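Long-range contact in polygalacturonase (Pectobacterium carotovorum subsp. carotovorum, PDB 1BHE), which hydrolyses the alpha-1,4 links of polygalacturonic acid and takes part in the maceration and soft-rotting of plant tissue: residues I228-I242 and G256-D268. Numbering follows the deposited sequence.
Sequences IKAYKGRAETRNISI and GSETMGVYNVTVD
I228 presents two methyl groups to the next coil of a right-handed parallel beta-helix, the fold of family 28 glycosyl hydrolases. Crossing the interior from another face, its CG2 meets V262 CG1 at 3.9 Å, while CD1 comes tip to tip with V265 CG1. I240 over V265 and I242 over V267 form the aligned stack, like residues of successive coils lying in line. Strands 237-242 and 262-268 run parallel, their axes 4.7 Å apart, and bonds such as T266 N to I240 O and I242 N to T266 O alternate from one strand to the other. Just before these bonds in the chain, N239 and N264 pair as in the asparagine ladders of parallel beta-helices; N264 ND2 gives a nearly straight 2.8 Å bond to N239 OD1 although the amide planes stand 80° apart, and R295 takes up N264 OD1. On the outer side, the extended chain of R238 lays its guanidinium flat on the Y263 ring, planes 6° apart, a cation-pi stack in which NH2 sits over the ring centre. E236 OE1 accepts a side-on salt bridge from both NE and NH2 in the guanidinium plane, which should fix the stacked group's rotation. Y231 carries E258 CB over one ring face. A bend at chi2 (88°) turns the E258 carboxylate back to K229, whose side chain lies about 9 Å from that of D223, the predicted proton donor; K229 NZ hydrogen-bonds G256 O at 3.0 Å and salt-bridges E258 OE1 at 3.2 Å, on its syn lone pair.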
ATOM      1  N   ILE A 228      -3.696   4.070   5.069  1.00  7.77           N
ATOM      2  CA  ILE A 228      -2.898   4.791   6.063  1.00  8.00           C
ATOM      3  C   ILE A 228      -3.240   4.270   7.455  1.00  8.42           C
ATOM      4  O   ILE A 228      -4.415   4.281   7.844  1.00  8.43           O
ATOM      5  CB  ILE A 228      -3.174   6.300   5.948  1.00  7.97           C
ATOM      6  CG1 ILE A 228      -2.753   6.818   4.568  1.00  7.93           C
ATOM      7  CG2 ILE A 228      -2.457   7.096   7.030  1.00  7.87           C
ATOM      8  CD1 ILE A 228      -3.311   8.184   4.212  1.00  7.96           C
ATOM      9  N   LYS A 229      -2.263   3.740   8.184  1.00  7.92           N
ATOM     10  CA  LYS A 229      -2.488   3.120   9.482  1.00  8.44           C
ATOM     11  C   LYS A 229      -1.562   3.632  10.584  1.00  9.17           C
ATOM     12  O   LYS A 229      -0.441   4.075  10.333  1.00  9.14           O
ATOM     13  CB  LYS A 229      -2.301   1.595   9.409  1.00  8.26           C
ATOM     14  CG  LYS A 229      -3.105   0.875   8.338  1.00  8.18           C
ATOM     15  CD  LYS A 229      -2.765  -0.604   8.245  1.00  8.89           C
ATOM     16  CE  LYS A 229      -3.427  -1.230   7.024  1.00  9.27           C
ATOM     17  NZ  LYS A 229      -4.893  -1.417   7.214  1.00  9.88           N
ATOM     18  N   ALA A 230      -2.040   3.580  11.823  1.00  8.64           N
ATOM     19  CA  ALA A 230      -1.258   3.965  12.999  1.00  9.39           C
ATOM     20  C   ALA A 230      -1.587   2.988  14.131  1.00 10.12           C
ATOM     21  O   ALA A 230      -2.760   2.710  14.393  1.00  9.89           O
ATOM     22  CB  ALA A 230      -1.508   5.402  13.397  1.00  8.93           C
ATOM     23  N   TYR A 231      -0.568   2.418  14.756  1.00 10.96           N
ATOM     24  CA  TYR A 231      -0.707   1.373  15.747  1.00 12.46           C
ATOM     25  C   TYR A 231      -0.425   1.760  17.189  1.00 12.94           C
ATOM     26  O   TYR A 231       0.452   2.566  17.484  1.00 12.53           O
ATOM     27  CB  TYR A 231       0.263   0.224  15.386  1.00 13.23           C
ATOM     28  CG  TYR A 231      -0.106  -0.475  14.098  1.00 14.21           C
ATOM     29  CD1 TYR A 231       0.253   0.050  12.862  1.00 15.07           C
ATOM     30  CD2 TYR A 231      -0.826  -1.662  14.126  1.00 14.93           C
ATOM     31  CE1 TYR A 231      -0.098  -0.589  11.687  1.00 15.12           C
ATOM     32  CE2 TYR A 231      -1.179  -2.308  12.958  1.00 16.04           C
ATOM     33  CZ  TYR A 231      -0.811  -1.764  11.744  1.00 16.00           C
ATOM     34  OH  TYR A 231      -1.167  -2.415  10.585  1.00 17.04           O
ATOM     35  N   LYS A 232      -1.161   1.124  18.112  1.00 14.11           N
ATOM     36  CA  LYS A 232      -0.963   1.384  19.534  1.00 15.19           C
ATOM     37  C   LYS A 232       0.443   0.991  19.959  1.00 14.49           C
ATOM     38  O   LYS A 232       0.932  -0.072  19.578  1.00 14.75           O
ATOM     39  CB  LYS A 232      -1.988   0.609  20.376  1.00 17.28           C
ATOM     40  CG  LYS A 232      -2.182   1.204  21.767  1.00 19.42           C
ATOM     41  CD  LYS A 232      -3.233   0.433  22.561  1.00 20.82           C
ATOM     42  CE  LYS A 232      -2.600  -0.702  23.355  1.00 21.48           C
ATOM     43  NZ  LYS A 232      -3.299  -0.922  24.659  1.00 22.26           N
ATOM     44  N   GLY A 233       1.136   1.854  20.699  1.00 13.88           N
ATOM     45  CA  GLY A 233       2.473   1.561  21.185  1.00 13.10           C
ATOM     46  C   GLY A 233       3.566   1.861  20.165  1.00 13.00           C
ATOM     47  O   GLY A 233       4.728   1.533  20.393  1.00 12.80           O
ATOM     48  N   ARG A 234       3.200   2.434  19.027  1.00 12.24           N
ATOM     49  CA  ARG A 234       4.143   2.781  17.970  1.00 11.73           C
ATOM     50  C   ARG A 234       3.929   4.247  17.603  1.00 10.89           C
ATOM     51  O   ARG A 234       3.023   4.892  18.142  1.00 10.14           O
ATOM     52  CB  ARG A 234       4.008   1.874  16.752  1.00 12.07           C
ATOM     53  CG  ARG A 234       4.646   0.500  16.925  1.00 12.74           C
ATOM     54  CD  ARG A 234       4.012  -0.529  16.003  1.00 13.25           C
ATOM     55  NE  ARG A 234       4.321  -0.269  14.597  1.00 12.60           N
ATOM     56  CZ  ARG A 234       3.859  -1.001  13.588  1.00 13.45           C
ATOM     57  NH1 ARG A 234       3.065  -2.045  13.804  1.00 12.87           N
ATOM     58  NH2 ARG A 234       4.171  -0.701  12.332  1.00 12.80           N
ATOM     59  N   ALA A 235       4.763   4.768  16.709  1.00 10.00           N
ATOM     60  CA  ALA A 235       4.676   6.166  16.325  1.00  9.17           C
ATOM     61  C   ALA A 235       3.346   6.578  15.721  1.00  9.40           C
ATOM     62  O   ALA A 235       2.623   5.803  15.094  1.00  8.53           O
ATOM     63  CB  ALA A 235       5.794   6.513  15.342  1.00  9.31           C
ATOM     64  N   GLU A 236       3.070   7.886  15.832  1.00  8.55           N
ATOM     65  CA  GLU A 236       1.909   8.448  15.158  1.00  9.15           C
ATOM     66  C   GLU A 236       2.199   8.508  13.654  1.00  9.37           C
ATOM     67  O   GLU A 236       3.356   8.603  13.249  1.00  9.21           O
ATOM     68  CB  GLU A 236       1.575   9.855  15.658  1.00  9.64           C
ATOM     69  CG  GLU A 236       1.041   9.824  17.084  1.00 10.18           C
ATOM     70  CD  GLU A 236       1.034  11.171  17.774  1.00 10.63           C
ATOM     71  OE1 GLU A 236       1.464  12.173  17.172  1.00 10.76           O
ATOM     72  OE2 GLU A 236       0.607  11.210  18.948  1.00 10.33           O
ATOM     73  N   THR A 237       1.144   8.422  12.863  1.00  8.51           N
ATOM     74  CA  THR A 237       1.273   8.562  11.413  1.00  8.45           C
ATOM     75  C   THR A 237       0.883   9.998  11.094  1.00  8.89           C
ATOM     76  O   THR A 237      -0.264  10.380  11.336  1.00  9.72           O
ATOM     77  CB  THR A 237       0.361   7.573  10.668  1.00  7.45           C
ATOM     78  OG1 THR A 237       0.892   6.257  10.854  1.00  6.37           O
ATOM     79  CG2 THR A 237       0.278   7.906   9.190  1.00  7.65           C
ATOM     80  N   ARG A 238       1.827  10.810  10.634  1.00  9.02           N
ATOM     81  CA  ARG A 238       1.581  12.207  10.356  1.00  9.41           C
ATOM     82  C   ARG A 238       2.189  12.701   9.049  1.00  9.30           C
ATOM     83  O   ARG A 238       3.239  12.244   8.605  1.00  9.37           O
ATOM     84  CB  ARG A 238       2.241  13.106  11.428  1.00 10.73           C
ATOM     85  CG  ARG A 238       1.796  12.884  12.853  1.00 13.18           C
ATOM     86  CD  ARG A 238       2.477  13.875  13.801  1.00 14.30           C
ATOM     87  NE  ARG A 238       1.690  13.932  15.021  1.00 15.26           N
ATOM     88  CZ  ARG A 238       0.800  14.851  15.362  1.00 14.79           C
ATOM     89  NH1 ARG A 238       0.514  15.889  14.597  1.00 14.60           N
ATOM     90  NH2 ARG A 238       0.197  14.671  16.530  1.00 14.45           N
ATOM     91  N   ASN A 239       1.607  13.778   8.525  1.00  8.70           N
ATOM     92  CA  ASN A 239       2.111  14.490   7.367  1.00  8.74           C
ATOM     93  C   ASN A 239       2.176  13.642   6.108  1.00  9.12           C
ATOM     94  O   ASN A 239       3.228  13.116   5.739  1.00  8.64           O
ATOM     95  CB  ASN A 239       3.510  15.058   7.701  1.00  8.93           C
ATOM     96  CG  ASN A 239       3.559  15.843   9.000  1.00  9.00           C
ATOM     97  OD1 ASN A 239       2.551  16.417   9.419  1.00  9.83           O
ATOM     98  ND2 ASN A 239       4.711  15.858   9.666  1.00  7.99           N
ATOM     99  N   ILE A 240       1.052  13.564   5.388  1.00  8.42           N
ATOM    100  CA  ILE A 240       0.955  12.750   4.177  1.00  8.28           C
ATOM    101  C   ILE A 240       0.344  13.534   3.025  1.00  8.74           C
ATOM    102  O   ILE A 240      -0.626  14.273   3.207  1.00  8.92           O
ATOM    103  CB  ILE A 240       0.108  11.478   4.409  1.00  8.40           C
ATOM    104  CG1 ILE A 240       0.744  10.572   5.466  1.00  8.92           C
ATOM    105  CG2 ILE A 240      -0.101  10.687   3.119  1.00  7.49           C
ATOM    106  CD1 ILE A 240      -0.076   9.376   5.879  1.00  9.96           C
ATOM    107  N   SER A 241       0.943  13.424   1.850  1.00  8.46           N
ATOM    108  CA  SER A 241       0.458  14.073   0.645  1.00  8.51           C
ATOM    109  C   SER A 241       0.137  13.018  -0.418  1.00  8.47           C
ATOM    110  O   SER A 241       1.016  12.246  -0.791  1.00  8.11           O
ATOM    111  CB  SER A 241       1.468  15.050   0.056  1.00  8.16           C
ATOM    112  OG  SER A 241       1.674  16.166   0.892  1.00  9.30           O
ATOM    113  N   ILE A 242      -1.103  12.964  -0.865  1.00  8.46           N
ATOM    114  CA  ILE A 242      -1.556  12.050  -1.910  1.00  8.86           C
ATOM    115  C   ILE A 242      -2.017  12.939  -3.074  1.00  9.16           C
ATOM    116  O   ILE A 242      -3.129  13.460  -3.063  1.00  9.02           O
ATOM    117  CB  ILE A 242      -2.718  11.164  -1.448  1.00  9.21           C
ATOM    118  CG1 ILE A 242      -2.403  10.421  -0.150  1.00  9.10           C
ATOM    119  CG2 ILE A 242      -3.135  10.176  -2.537  1.00  8.96           C
ATOM    120  CD1 ILE A 242      -1.221   9.480  -0.200  1.00  9.30           C
ATOM    121  N   GLY A 256      -7.152   3.513   8.109  1.00  9.79           N
ATOM    122  CA  GLY A 256      -7.656   2.482   9.020  1.00 11.15           C
ATOM    123  C   GLY A 256      -7.359   1.095   8.454  1.00 11.73           C
ATOM    124  O   GLY A 256      -6.706   0.987   7.420  1.00 11.56           O
ATOM    125  N   SER A 257      -7.798   0.062   9.153  1.00 11.72           N
ATOM    126  CA  SER A 257      -8.605   0.159  10.358  1.00 12.38           C
ATOM    127  C   SER A 257      -7.870   0.554  11.619  1.00 12.31           C
ATOM    128  O   SER A 257      -8.459   1.008  12.610  1.00 11.60           O
ATOM    129  CB  SER A 257      -9.300  -1.205  10.577  1.00 12.89           C
ATOM    130  OG  SER A 257     -10.280  -1.368   9.550  1.00 14.09           O
ATOM    131  N   GLU A 258      -6.547   0.415  11.606  1.00 12.20           N
ATOM    132  CA  GLU A 258      -5.749   0.836  12.765  1.00 13.03           C
ATOM    133  C   GLU A 258      -5.662   2.353  12.690  1.00 13.46           C
ATOM    134  O   GLU A 258      -5.027   2.901  11.788  1.00 12.57           O
ATOM    135  CB  GLU A 258      -4.407   0.114  12.769  1.00 13.29           C
ATOM    136  CG  GLU A 258      -4.572  -1.403  12.823  1.00 13.71           C
ATOM    137  CD  GLU A 258      -4.708  -2.046  11.459  1.00 14.27           C
ATOM    138  OE1 GLU A 258      -4.812  -1.360  10.424  1.00 14.32           O
ATOM    139  OE2 GLU A 258      -4.706  -3.290  11.379  1.00 15.15           O
ATOM    140  N   THR A 259      -6.366   3.039  13.601  1.00 12.87           N
ATOM    141  CA  THR A 259      -6.382   4.494  13.582  1.00 13.33           C
ATOM    142  C   THR A 259      -5.862   5.085  14.882  1.00 14.05           C
ATOM    143  O   THR A 259      -6.406   6.082  15.363  1.00 14.31           O
ATOM    144  CB  THR A 259      -7.789   5.065  13.294  1.00 13.50           C
ATOM    145  OG1 THR A 259      -8.738   4.569  14.249  1.00 12.61           O
ATOM    146  CG2 THR A 259      -8.254   4.719  11.885  1.00 13.47           C
ATOM    147  N   MET A 260      -4.767   4.563  15.420  1.00 14.89           N
ATOM    148  CA  MET A 260      -4.206   5.077  16.667  1.00 15.82           C
ATOM    149  C   MET A 260      -3.305   6.287  16.462  1.00 14.98           C
ATOM    150  O   MET A 260      -2.114   6.237  16.762  1.00 15.30           O
ATOM    151  CB  MET A 260      -3.441   3.956  17.383  1.00 17.69           C
ATOM    152  CG  MET A 260      -4.322   2.760  17.725  1.00 19.86           C
ATOM    153  SD  MET A 260      -5.750   3.271  18.710  1.00 23.10           S
ATOM    154  CE  MET A 260      -4.938   3.917  20.168  1.00 21.53           C
ATOM    155  N   GLY A 261      -3.848   7.390  15.967  1.00 14.31           N
ATOM    156  CA  GLY A 261      -3.093   8.614  15.763  1.00 12.92           C
ATOM    157  C   GLY A 261      -2.673   8.846  14.321  1.00 11.97           C
ATOM    158  O   GLY A 261      -1.506   8.659  13.975  1.00 11.13           O
ATOM    159  N   VAL A 262      -3.601   9.301  13.496  1.00 11.44           N
ATOM    160  CA  VAL A 262      -3.370   9.644  12.098  1.00 11.15           C
ATOM    161  C   VAL A 262      -3.628  11.142  11.956  1.00 11.40           C
ATOM    162  O   VAL A 262      -4.728  11.601  12.280  1.00 10.80           O
ATOM    163  CB  VAL A 262      -4.293   8.872  11.146  1.00 10.54           C
ATOM    164  CG1 VAL A 262      -4.191   9.388   9.719  1.00 10.82           C
ATOM    165  CG2 VAL A 262      -3.980   7.382  11.215  1.00 10.92           C
ATOM    166  N   TYR A 263      -2.612  11.913  11.579  1.00 11.01           N
ATOM    167  CA  TYR A 263      -2.717  13.358  11.496  1.00 11.03           C
ATOM    168  C   TYR A 263      -2.212  13.993  10.208  1.00 11.05           C
ATOM    169  O   TYR A 263      -1.215  13.557   9.632  1.00 10.56           O
ATOM    170  CB  TYR A 263      -1.843  14.006  12.608  1.00 11.68           C
ATOM    171  CG  TYR A 263      -2.146  13.545  14.016  1.00 12.18           C
ATOM    172  CD1 TYR A 263      -1.541  12.406  14.539  1.00 12.18           C
ATOM    173  CD2 TYR A 263      -3.043  14.239  14.817  1.00 12.41           C
ATOM    174  CE1 TYR A 263      -1.826  11.968  15.819  1.00 12.97           C
ATOM    175  CE2 TYR A 263      -3.333  13.810  16.101  1.00 12.61           C
ATOM    176  CZ  TYR A 263      -2.726  12.677  16.591  1.00 13.12           C
ATOM    177  OH  TYR A 263      -3.000  12.227  17.860  1.00 14.36           O
ATOM    178  N   ASN A 264      -2.843  15.088   9.808  1.00 11.23           N
ATOM    179  CA  ASN A 264      -2.435  15.916   8.686  1.00 11.39           C
ATOM    180  C   ASN A 264      -2.241  15.184   7.370  1.00 11.28           C
ATOM    181  O   ASN A 264      -1.154  15.094   6.796  1.00 10.17           O
ATOM    182  CB  ASN A 264      -1.148  16.656   9.094  1.00 11.89           C
ATOM    183  CG  ASN A 264      -0.712  17.737   8.138  1.00 12.52           C
ATOM    184  OD1 ASN A 264      -1.516  18.355   7.440  1.00 12.93           O
ATOM    185  ND2 ASN A 264       0.597  17.983   8.073  1.00 12.90           N
ATOM    186  N   VAL A 265      -3.352  14.676   6.858  1.00 11.11           N
ATOM    187  CA  VAL A 265      -3.404  13.943   5.600  1.00 11.29           C
ATOM    188  C   VAL A 265      -4.064  14.808   4.530  1.00 11.86           C
ATOM    189  O   VAL A 265      -5.203  15.248   4.711  1.00 12.14           O
ATOM    190  CB  VAL A 265      -4.187  12.629   5.759  1.00 10.50           C
ATOM    191  CG1 VAL A 265      -4.219  11.850   4.450  1.00 10.19           C
ATOM    192  CG2 VAL A 265      -3.579  11.772   6.862  1.00 11.13           C
ATOM    193  N   THR A 266      -3.344  15.063   3.450  1.00 11.76           N
ATOM    194  CA  THR A 266      -3.811  15.899   2.360  1.00 12.82           C
ATOM    195  C   THR A 266      -3.944  15.108   1.059  1.00 12.82           C
ATOM    196  O   THR A 266      -2.957  14.610   0.516  1.00 12.50           O
ATOM    197  CB  THR A 266      -2.848  17.085   2.122  1.00 12.96           C
ATOM    198  OG1 THR A 266      -2.738  17.882   3.309  1.00 12.92           O
ATOM    199  CG2 THR A 266      -3.311  17.972   0.980  1.00 13.49           C
ATOM    200  N   VAL A 267      -5.174  14.989   0.565  1.00 12.34           N
ATOM    201  CA  VAL A 267      -5.465  14.303  -0.680  1.00 11.79           C
ATOM    202  C   VAL A 267      -5.984  15.321  -1.702  1.00 12.81           C
ATOM    203  O   VAL A 267      -7.020  15.937  -1.440  1.00 13.76           O
ATOM    204  CB  VAL A 267      -6.526  13.196  -0.526  1.00 11.27           C
ATOM    205  CG1 VAL A 267      -6.747  12.480  -1.856  1.00 10.46           C
ATOM    206  CG2 VAL A 267      -6.151  12.187   0.546  1.00 10.64           C
ATOM    207  N   ASP A 268      -5.310  15.476  -2.829  1.00 12.98           N
ATOM    208  CA  ASP A 268      -5.727  16.416  -3.859  1.00 14.31           C
ATOM    209  C   ASP A 268      -5.481  15.859  -5.258  1.00 14.45           C
ATOM    210  O   ASP A 268      -4.444  15.248  -5.532  1.00 14.59           O
ATOM    211  CB  ASP A 268      -5.006  17.765  -3.719  1.00 14.29           C
ATOM    212  CG  ASP A 268      -5.490  18.777  -4.747  1.00 15.52           C
ATOM    213  OD1 ASP A 268      -6.690  19.119  -4.739  1.00 15.11           O
ATOM    214  OD2 ASP A 268      -4.681  19.238  -5.579  1.00 16.38           O
TER
HETATM  215  O   HOH W   1       0.334   6.399  18.178  1.00 23.80           O